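Local coordinates for protein nicotinate-nucleotide--dimethylbenzimidazole phosphoribosyltransferase (Thermus thermophilus HB8, PDB 1WX1) that probably catalyses the transfer of phosphoribose from nicotinate mononucleotide to 5,6-dimethylbenzimidazole, giving alpha-ribazole 5'-phosphate and nicotinate for cobalamin synthesis, at residues A53-V58 against G102-L107; I236-Y241 against K263-L268; L277-G282 against D297-L302. One frame throughout, in Å; residues are numbered along the deposited sequence.

Interaction 1: A53-V58 against G102-L107; sequences AADHGV and GVVGEL
Asp55 and Val104 meet where two neighbouring parallel strands of the central sheet run out into their loops. Strand 47-54 ends at Ala54, which makes a parallel bridge with Gly102, just past the end of strand 94-100. Asp55 N then gives a nearly straight bond of 2.9 Å to Gly102 O and lies well above the carbonyl plane. A weak bond, Gly102 N to Ala53 O, precedes it. The Asp55 carboxylate continues the pairing beyond the backbone. Its CG is anti to the carbonyl carbon (chi1 -83°), beside its own backbone N. OD1 takes the Val104 N-H at 2.8 Å on its anti lone pair, and the bond is almost linear at 176°. OD2 is held by Thr71 OG1 of helix 70-79, so both oxygens of this buried group have partners. The side chains of Asp55 and Val104 cross at about a right angle, and Val104 CG2 lies 4.0 Å from Asp55 CB. An alanine in place of Asp55 would probably leave Val104 N and Thr71 OG1 without these acceptors and give the 102-107 loop more freedom to move. Gly102 lies close against Ala54, whose CB is 3.7 Å from Gly102 CA. Val103 CG2 is anti to its carbonyl carbon, beside the backbone N, and in that position rests 3.7 Å from Ala53 CB.

Interaction 2: I236-Y241 against K263-L268; sequences IYLEGY and KMAPGL
Tyr241 and Leu268 bring the two backbones closest, with their CA atoms 5.9 Å apart, where helix 228-242 nears its end and a 3-10 segment that starts at Pro266 follows helix 252-264. No direct hydrogen bond joins the segments. With CG anti to the backbone N (chi1 168°), the Tyr241 ring lies over the start of the 3-10 segment. Leu268 CA sits over one ring face, 3.7 Å from the centroid and 18° off the normal, a CH-pi contact. The phenol oxygen reaches the backbone of Gly267, with OH 3.4 Å from Gly267 C. A water accepts from Gly267 N and makes a weak bond with Tyr241 OH. Leu268 CD1 fits under the base of the tyrosine, 3.6 Å from Tyr241 CB, and also touches Tyr237 O. Leu238 spreads its two methyls. CD1 meets Met264 CE at 3.9 Å, while CD2 is 3.8 Å from Ala265 CB and equally near Leu268 CD1. Leu140 of helix 133-152 touches both Leu238 and Met264. His271 meets the Tyr241 ring edge-to-face. The end of helix 228-242 thus packs on the C-terminal end of helix 252-264 and the 3-10 segment after it; strand 247-249 lies between the helices in the chain, as in an alpha/beta fold with a parallel sheet.

Interaction 3: L277-G282 against D297-L302; sequences LSREPG and DLDLAL
Arg279 reaches across to Asp299 and makes three hydrogen bonds to the 297-302 loop. Its backbone N donates to Leu300 O at 3.0 Å. Its NE forms a salt bridge with Asp299 OD1 at 2.8 Å, meeting that oxygen from above the carboxylate plane. Its NH2 gives a bond of 2.9 Å to Asp299 O, so the guanidinium grips one residue through a side-chain and a backbone oxygen. The guanidinium and carboxylate planes are 41° apart. A bend at chi3 (-48°) turns NE toward Asp299, and Ala301 CB covers the centre of one guanidinium face, 3.7 Å from CZ. NH2 also donates to Arg21 O of the second subunit. Ser278 OG accepts from Glu280 N at 3.1 Å, an ST turn. Two waters bridge the loops at Leu277 O, and both donate to it. One accepts from Leu298 N and Leu300 N. The other donates to Asp297 OD1 and accepts weakly from Asp299 N. Leu298, Leu300 and Leu302 pack on Leu26, Gly24 and Leu23 of the second subunit. The Asp299 carboxylate would partly offset the arginine charge, and the same guanidinium ties the loop pairing to the dimer interface through Arg21.

How the interactions relate
The three contacts follow one another along the chain without interleaving. Their centres lie 24 to 25 Å apart, and none touches another. All are tied to one parallel sheet of six strands. Interaction 1 joins the end of strand 47-54 to the loop after the adjacent strand 94-100. Interaction 2 packs the helix before strand 247-249 on the end of the helix after it. Interaction 3 follows the outermost strand 272-274 and pairs loops at the subunit interface. Helix 228-242 links the first two, since Glu229 bonds to His56 and Tyr237 lies further along. The side chains of Ala53, Leu300 and Tyr237 lie about 9, 10 and 12 Å from that of Glu304, the predicted proton acceptor, so all three contacts are near, not in, the probable active site.

Interaction 1: A53-V58 against G102-L107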
# COMPACT_ATOMS: atom_id res chain seq x y z
N ALA A 53 -21.47 4.35 -13.07
CA ALA A 53 -21.82 5.76 -13.00
C ALA A 53 -23.30 6.03 -13.19
O ALA A 53 -23.96 5.39 -14.02
CB ALA A 53 -21.01 6.55 -14.03
N ALA A 54 -23.81 6.99 -12.44
CA ALA A 54 -25.21 7.38 -12.53
C ALA A 54 -25.39 8.69 -11.76
O ALA A 54 -24.61 9.00 -10.86
CB ALA A 54 -26.11 6.30 -11.94
N ASP A 55 -26.43 9.44 -12.11
CA ASP A 55 -26.70 10.69 -11.44
C ASP A 55 -27.74 10.53 -10.35
O ASP A 55 -28.46 9.53 -10.30
CB ASP A 55 -27.09 11.76 -12.45
CG ASP A 55 -25.86 12.40 -13.08
OD1 ASP A 55 -25.72 12.34 -14.32
OD2 ASP A 55 -25.04 12.94 -12.32
N HIS A 56 -27.82 11.52 -9.47
CA HIS A 56 -28.72 11.49 -8.33
C HIS A 56 -29.62 12.72 -8.22
O HIS A 56 -29.14 13.86 -8.27
CB HIS A 56 -27.88 11.38 -7.05
CG HIS A 56 -27.01 10.16 -7.01
ND1 HIS A 56 -27.33 9.04 -6.27
CD2 HIS A 56 -25.85 9.86 -7.65
CE1 HIS A 56 -26.41 8.11 -6.45
NE2 HIS A 56 -25.50 8.59 -7.29
N GLY A 57 -30.92 12.50 -8.06
CA GLY A 57 -31.85 13.61 -7.93
C GLY A 57 -31.64 14.37 -6.63
O GLY A 57 -32.03 15.53 -6.52
N VAL A 58 -31.00 13.73 -5.65
CA VAL A 58 -30.77 14.37 -4.36
C VAL A 58 -29.83 15.58 -4.44
O VAL A 58 -29.70 16.32 -3.47
CB VAL A 58 -30.24 13.34 -3.31
CG1 VAL A 58 -28.78 13.02 -3.55
CG2 VAL A 58 -30.48 13.86 -1.89
N GLY A 102 -27.07 5.16 -15.36
CA GLY A 102 -27.98 6.26 -15.10
C GLY A 102 -27.45 7.68 -15.15
O GLY A 102 -27.90 8.55 -14.41
N VAL A 103 -26.49 7.92 -16.03
CA VAL A 103 -25.93 9.26 -16.17
C VAL A 103 -26.87 10.13 -17.00
O VAL A 103 -27.50 9.64 -17.94
CB VAL A 103 -24.55 9.21 -16.88
CG1 VAL A 103 -24.08 10.61 -17.20
CG2 VAL A 103 -23.52 8.49 -15.97
N VAL A 104 -26.99 11.41 -16.65
CA VAL A 104 -27.83 12.31 -17.44
C VAL A 104 -27.05 12.68 -18.70
O VAL A 104 -25.88 13.06 -18.61
CB VAL A 104 -28.17 13.60 -16.66
CG1 VAL A 104 -28.82 14.62 -17.58
CG2 VAL A 104 -29.11 13.29 -15.50
N GLY A 105 -27.67 12.56 -19.86
CA GLY A 105 -26.98 12.91 -21.09
C GLY A 105 -26.49 11.71 -21.87
O GLY A 105 -26.39 10.61 -21.33
N GLU A 106 -26.16 11.91 -23.14
CA GLU A 106 -25.70 10.82 -23.99
C GLU A 106 -24.19 10.61 -23.97
O GLU A 106 -23.42 11.55 -23.75
CB GLU A 106 -26.15 11.03 -25.43
CG GLU A 106 -27.63 11.31 -25.58
CD GLU A 106 -28.06 11.35 -27.04
OE1 GLU A 106 -27.26 11.84 -27.87
OE2 GLU A 106 -29.19 10.91 -27.34
N LEU A 107 -23.78 9.37 -24.21
CA LEU A 107 -22.36 9.02 -24.24
C LEU A 107 -22.07 8.32 -25.57
O LEU A 107 -22.94 7.68 -26.14
CB LEU A 107 -22.02 8.09 -23.08
CG LEU A 107 -22.03 8.68 -21.66
CD1 LEU A 107 -21.94 7.57 -20.63
CD2 LEU A 107 -20.86 9.64 -21.50

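Interaction 2: I236-Y241 against K263-L268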
# COMPACT_ATOMS: atom_id res chain seq x y z
N ILE A 236 -21.96 -6.09 -9.59
CA ILE A 236 -20.57 -6.35 -9.94
C ILE A 236 -19.97 -7.35 -8.95
O ILE A 236 -19.34 -8.33 -9.35
CB ILE A 236 -19.75 -5.04 -9.93
CG1 ILE A 236 -20.20 -4.15 -11.10
CG2 ILE A 236 -18.24 -5.35 -10.01
CD1 ILE A 236 -19.72 -2.71 -11.00
N TYR A 237 -20.20 -7.11 -7.66
CA TYR A 237 -19.65 -8.00 -6.64
C TYR A 237 -20.33 -9.38 -6.60
O TYR A 237 -19.67 -10.39 -6.38
CB TYR A 237 -19.72 -7.33 -5.25
CG TYR A 237 -18.67 -6.25 -5.06
CD1 TYR A 237 -19.04 -4.95 -4.69
CD2 TYR A 237 -17.32 -6.52 -5.25
CE1 TYR A 237 -18.08 -3.95 -4.52
CE2 TYR A 237 -16.35 -5.52 -5.08
CZ TYR A 237 -16.74 -4.24 -4.72
OH TYR A 237 -15.80 -3.24 -4.59
N LEU A 238 -21.64 -9.42 -6.84
CA LEU A 238 -22.35 -10.69 -6.85
C LEU A 238 -21.81 -11.59 -7.96
O LEU A 238 -21.65 -12.80 -7.78
CB LEU A 238 -23.86 -10.47 -7.07
CG LEU A 238 -24.64 -9.88 -5.89
CD1 LEU A 238 -26.07 -9.59 -6.32
CD2 LEU A 238 -24.60 -10.85 -4.71
N GLU A 239 -21.52 -10.99 -9.11
CA GLU A 239 -20.99 -11.72 -10.25
C GLU A 239 -19.56 -12.19 -9.98
O GLU A 239 -19.19 -13.33 -10.31
CB GLU A 239 -21.01 -10.84 -11.50
CG GLU A 239 -20.63 -11.55 -12.80
CD GLU A 239 -21.65 -12.59 -13.24
OE1 GLU A 239 -22.83 -12.47 -12.86
OE2 GLU A 239 -21.27 -13.52 -13.98
N GLY A 240 -18.76 -11.31 -9.38
CA GLY A 240 -17.38 -11.67 -9.06
C GLY A 240 -17.38 -12.78 -8.02
O GLY A 240 -16.57 -13.71 -8.09
N TYR A 241 -18.29 -12.67 -7.06
CA TYR A 241 -18.42 -13.67 -5.99
C TYR A 241 -18.70 -15.05 -6.58
O TYR A 241 -18.03 -16.04 -6.25
CB TYR A 241 -19.57 -13.26 -5.06
CG TYR A 241 -20.01 -14.32 -4.08
CD1 TYR A 241 -19.10 -14.92 -3.21
CD2 TYR A 241 -21.35 -14.69 -3.99
CE1 TYR A 241 -19.52 -15.88 -2.28
CE2 TYR A 241 -21.78 -15.64 -3.06
CZ TYR A 241 -20.86 -16.22 -2.21
OH TYR A 241 -21.29 -17.15 -1.29
N LYS A 263 -26.05 -8.46 1.78
CA LYS A 263 -27.39 -8.72 2.30
C LYS A 263 -28.13 -9.71 1.42
O LYS A 263 -28.97 -10.47 1.90
CB LYS A 263 -28.19 -7.41 2.40
CG LYS A 263 -27.65 -6.47 3.46
CD LYS A 263 -27.55 -7.18 4.80
CE LYS A 263 -26.85 -6.31 5.84
NZ LYS A 263 -26.68 -7.06 7.11
N MET A 264 -27.83 -9.70 0.13
CA MET A 264 -28.46 -10.61 -0.81
C MET A 264 -27.75 -11.96 -0.83
O MET A 264 -28.35 -12.99 -1.13
CB MET A 264 -28.44 -10.01 -2.23
CG MET A 264 -29.30 -8.76 -2.40
SD MET A 264 -28.99 -7.94 -3.99
CE MET A 264 -29.78 -9.07 -5.10
N ALA A 265 -26.45 -11.95 -0.51
CA ALA A 265 -25.64 -13.17 -0.51
C ALA A 265 -24.67 -13.17 0.67
O ALA A 265 -23.54 -12.70 0.55
CB ALA A 265 -24.86 -13.27 -1.82
N PRO A 266 -25.10 -13.71 1.82
CA PRO A 266 -24.31 -13.79 3.06
C PRO A 266 -22.86 -14.27 2.91
O PRO A 266 -21.96 -13.72 3.54
CB PRO A 266 -25.14 -14.73 3.93
CG PRO A 266 -26.53 -14.43 3.50
CD PRO A 266 -26.40 -14.37 2.00
N GLY A 267 -22.65 -15.28 2.08
CA GLY A 267 -21.30 -15.81 1.91
C GLY A 267 -20.33 -14.94 1.13
O GLY A 267 -19.12 -15.21 1.11
N LEU A 268 -20.84 -13.89 0.50
CA LEU A 268 -20.00 -13.00 -0.30
C LEU A 268 -18.93 -12.29 0.51
O LEU A 268 -17.87 -11.93 -0.01
CB LEU A 268 -20.90 -11.98 -1.01
CG LEU A 268 -20.23 -10.95 -1.92
CD1 LEU A 268 -21.15 -10.69 -3.12
CD2 LEU A 268 -19.96 -9.67 -1.14
O HOH W 1 -24.52 -16.75 -0.08

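Interaction 3: L277-G282 against D297-L302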
# COMPACT_ATOMS: atom_id res chain seq x y z
N LEU A 277 -9.13 2.76 3.67
CA LEU A 277 -10.06 3.40 4.58
C LEU A 277 -10.21 4.83 4.07
O LEU A 277 -9.26 5.61 4.10
CB LEU A 277 -9.53 3.41 6.02
CG LEU A 277 -10.45 4.12 7.02
CD1 LEU A 277 -11.80 3.42 7.07
CD2 LEU A 277 -9.80 4.13 8.40
N SER A 278 -11.41 5.15 3.59
CA SER A 278 -11.71 6.48 3.08
C SER A 278 -11.80 7.48 4.22
O SER A 278 -11.95 7.09 5.37
CB SER A 278 -13.04 6.46 2.33
OG SER A 278 -13.44 7.77 1.96
N ARG A 279 -11.69 8.76 3.89
CA ARG A 279 -11.80 9.82 4.89
C ARG A 279 -13.28 9.96 5.27
O ARG A 279 -13.60 10.53 6.31
CB ARG A 279 -11.29 11.14 4.30
CG ARG A 279 -11.24 12.31 5.28
CD ARG A 279 -10.95 13.60 4.52
NE ARG A 279 -9.83 13.42 3.60
CZ ARG A 279 -9.61 14.17 2.53
NH1 ARG A 279 -10.45 15.16 2.23
NH2 ARG A 279 -8.58 13.92 1.74
N GLU A 280 -14.16 9.44 4.43
CA GLU A 280 -15.60 9.50 4.71
C GLU A 280 -15.87 8.79 6.03
O GLU A 280 -15.58 7.61 6.18
CB GLU A 280 -16.40 8.83 3.59
CG GLU A 280 -16.67 9.75 2.41
CD GLU A 280 -17.76 10.77 2.72
OE1 GLU A 280 -17.84 11.80 2.03
OE2 GLU A 280 -18.55 10.52 3.66
N PRO A 281 -16.43 9.51 7.00
CA PRO A 281 -16.75 8.98 8.34
C PRO A 281 -17.46 7.63 8.33
O PRO A 281 -17.08 6.72 9.07
CB PRO A 281 -17.62 10.08 8.94
CG PRO A 281 -17.09 11.32 8.30
CD PRO A 281 -16.92 10.90 6.86
N GLY A 282 -18.49 7.50 7.51
CA GLY A 282 -19.25 6.26 7.45
C GLY A 282 -18.52 5.02 6.95
O GLY A 282 -18.99 3.91 7.18
N ASP A 297 -4.31 3.23 4.18
CA ASP A 297 -4.90 4.38 4.87
C ASP A 297 -4.09 5.58 4.41
O ASP A 297 -3.11 5.96 5.05
CB ASP A 297 -4.81 4.24 6.38
CG ASP A 297 -5.65 5.27 7.10
OD1 ASP A 297 -5.91 6.34 6.51
OD2 ASP A 297 -6.06 5.02 8.26
N LEU A 298 -4.51 6.17 3.29
CA LEU A 298 -3.80 7.30 2.72
C LEU A 298 -4.62 8.59 2.72
O LEU A 298 -4.29 9.54 2.01
CB LEU A 298 -3.36 6.96 1.30
CG LEU A 298 -2.43 5.75 1.16
CD1 LEU A 298 -2.35 5.33 -0.30
CD2 LEU A 298 -1.05 6.10 1.70
N ASP A 299 -5.68 8.60 3.52
CA ASP A 299 -6.56 9.76 3.62
C ASP A 299 -7.19 10.13 2.28
O ASP A 299 -7.38 11.31 1.97
CB ASP A 299 -5.79 10.95 4.21
CG ASP A 299 -6.68 12.15 4.48
OD1 ASP A 299 -7.82 11.96 4.97
OD2 ASP A 299 -6.24 13.29 4.21
N LEU A 300 -7.50 9.11 1.48
CA LEU A 300 -8.11 9.32 0.18
C LEU A 300 -9.60 9.61 0.35
O LEU A 300 -10.24 9.08 1.26
CB LEU A 300 -7.93 8.08 -0.70
CG LEU A 300 -6.49 7.60 -0.92
CD1 LEU A 300 -6.51 6.33 -1.76
CD2 LEU A 300 -5.67 8.68 -1.59
N ALA A 301 -10.15 10.45 -0.52
CA ALA A 301 -11.56 10.78 -0.45
C ALA A 301 -12.09 11.00 -1.86
O ALA A 301 -12.98 11.82 -2.08
CB ALA A 301 -11.75 12.05 0.39
N LEU A 302 -11.54 10.27 -2.82
CA LEU A 302 -11.95 10.43 -4.22
C LEU A 302 -12.98 9.43 -4.76
O LEU A 302 -13.96 9.84 -5.38
CB LEU A 302 -10.72 10.41 -5.12
CG LEU A 302 -10.98 10.53 -6.62
CD1 LEU A 302 -11.75 11.81 -6.92
CD2 LEU A 302 -9.67 10.50 -7.37
O HOH W 2 -7.22 6.01 2.19
O HOH W 3 -7.84 7.37 5.37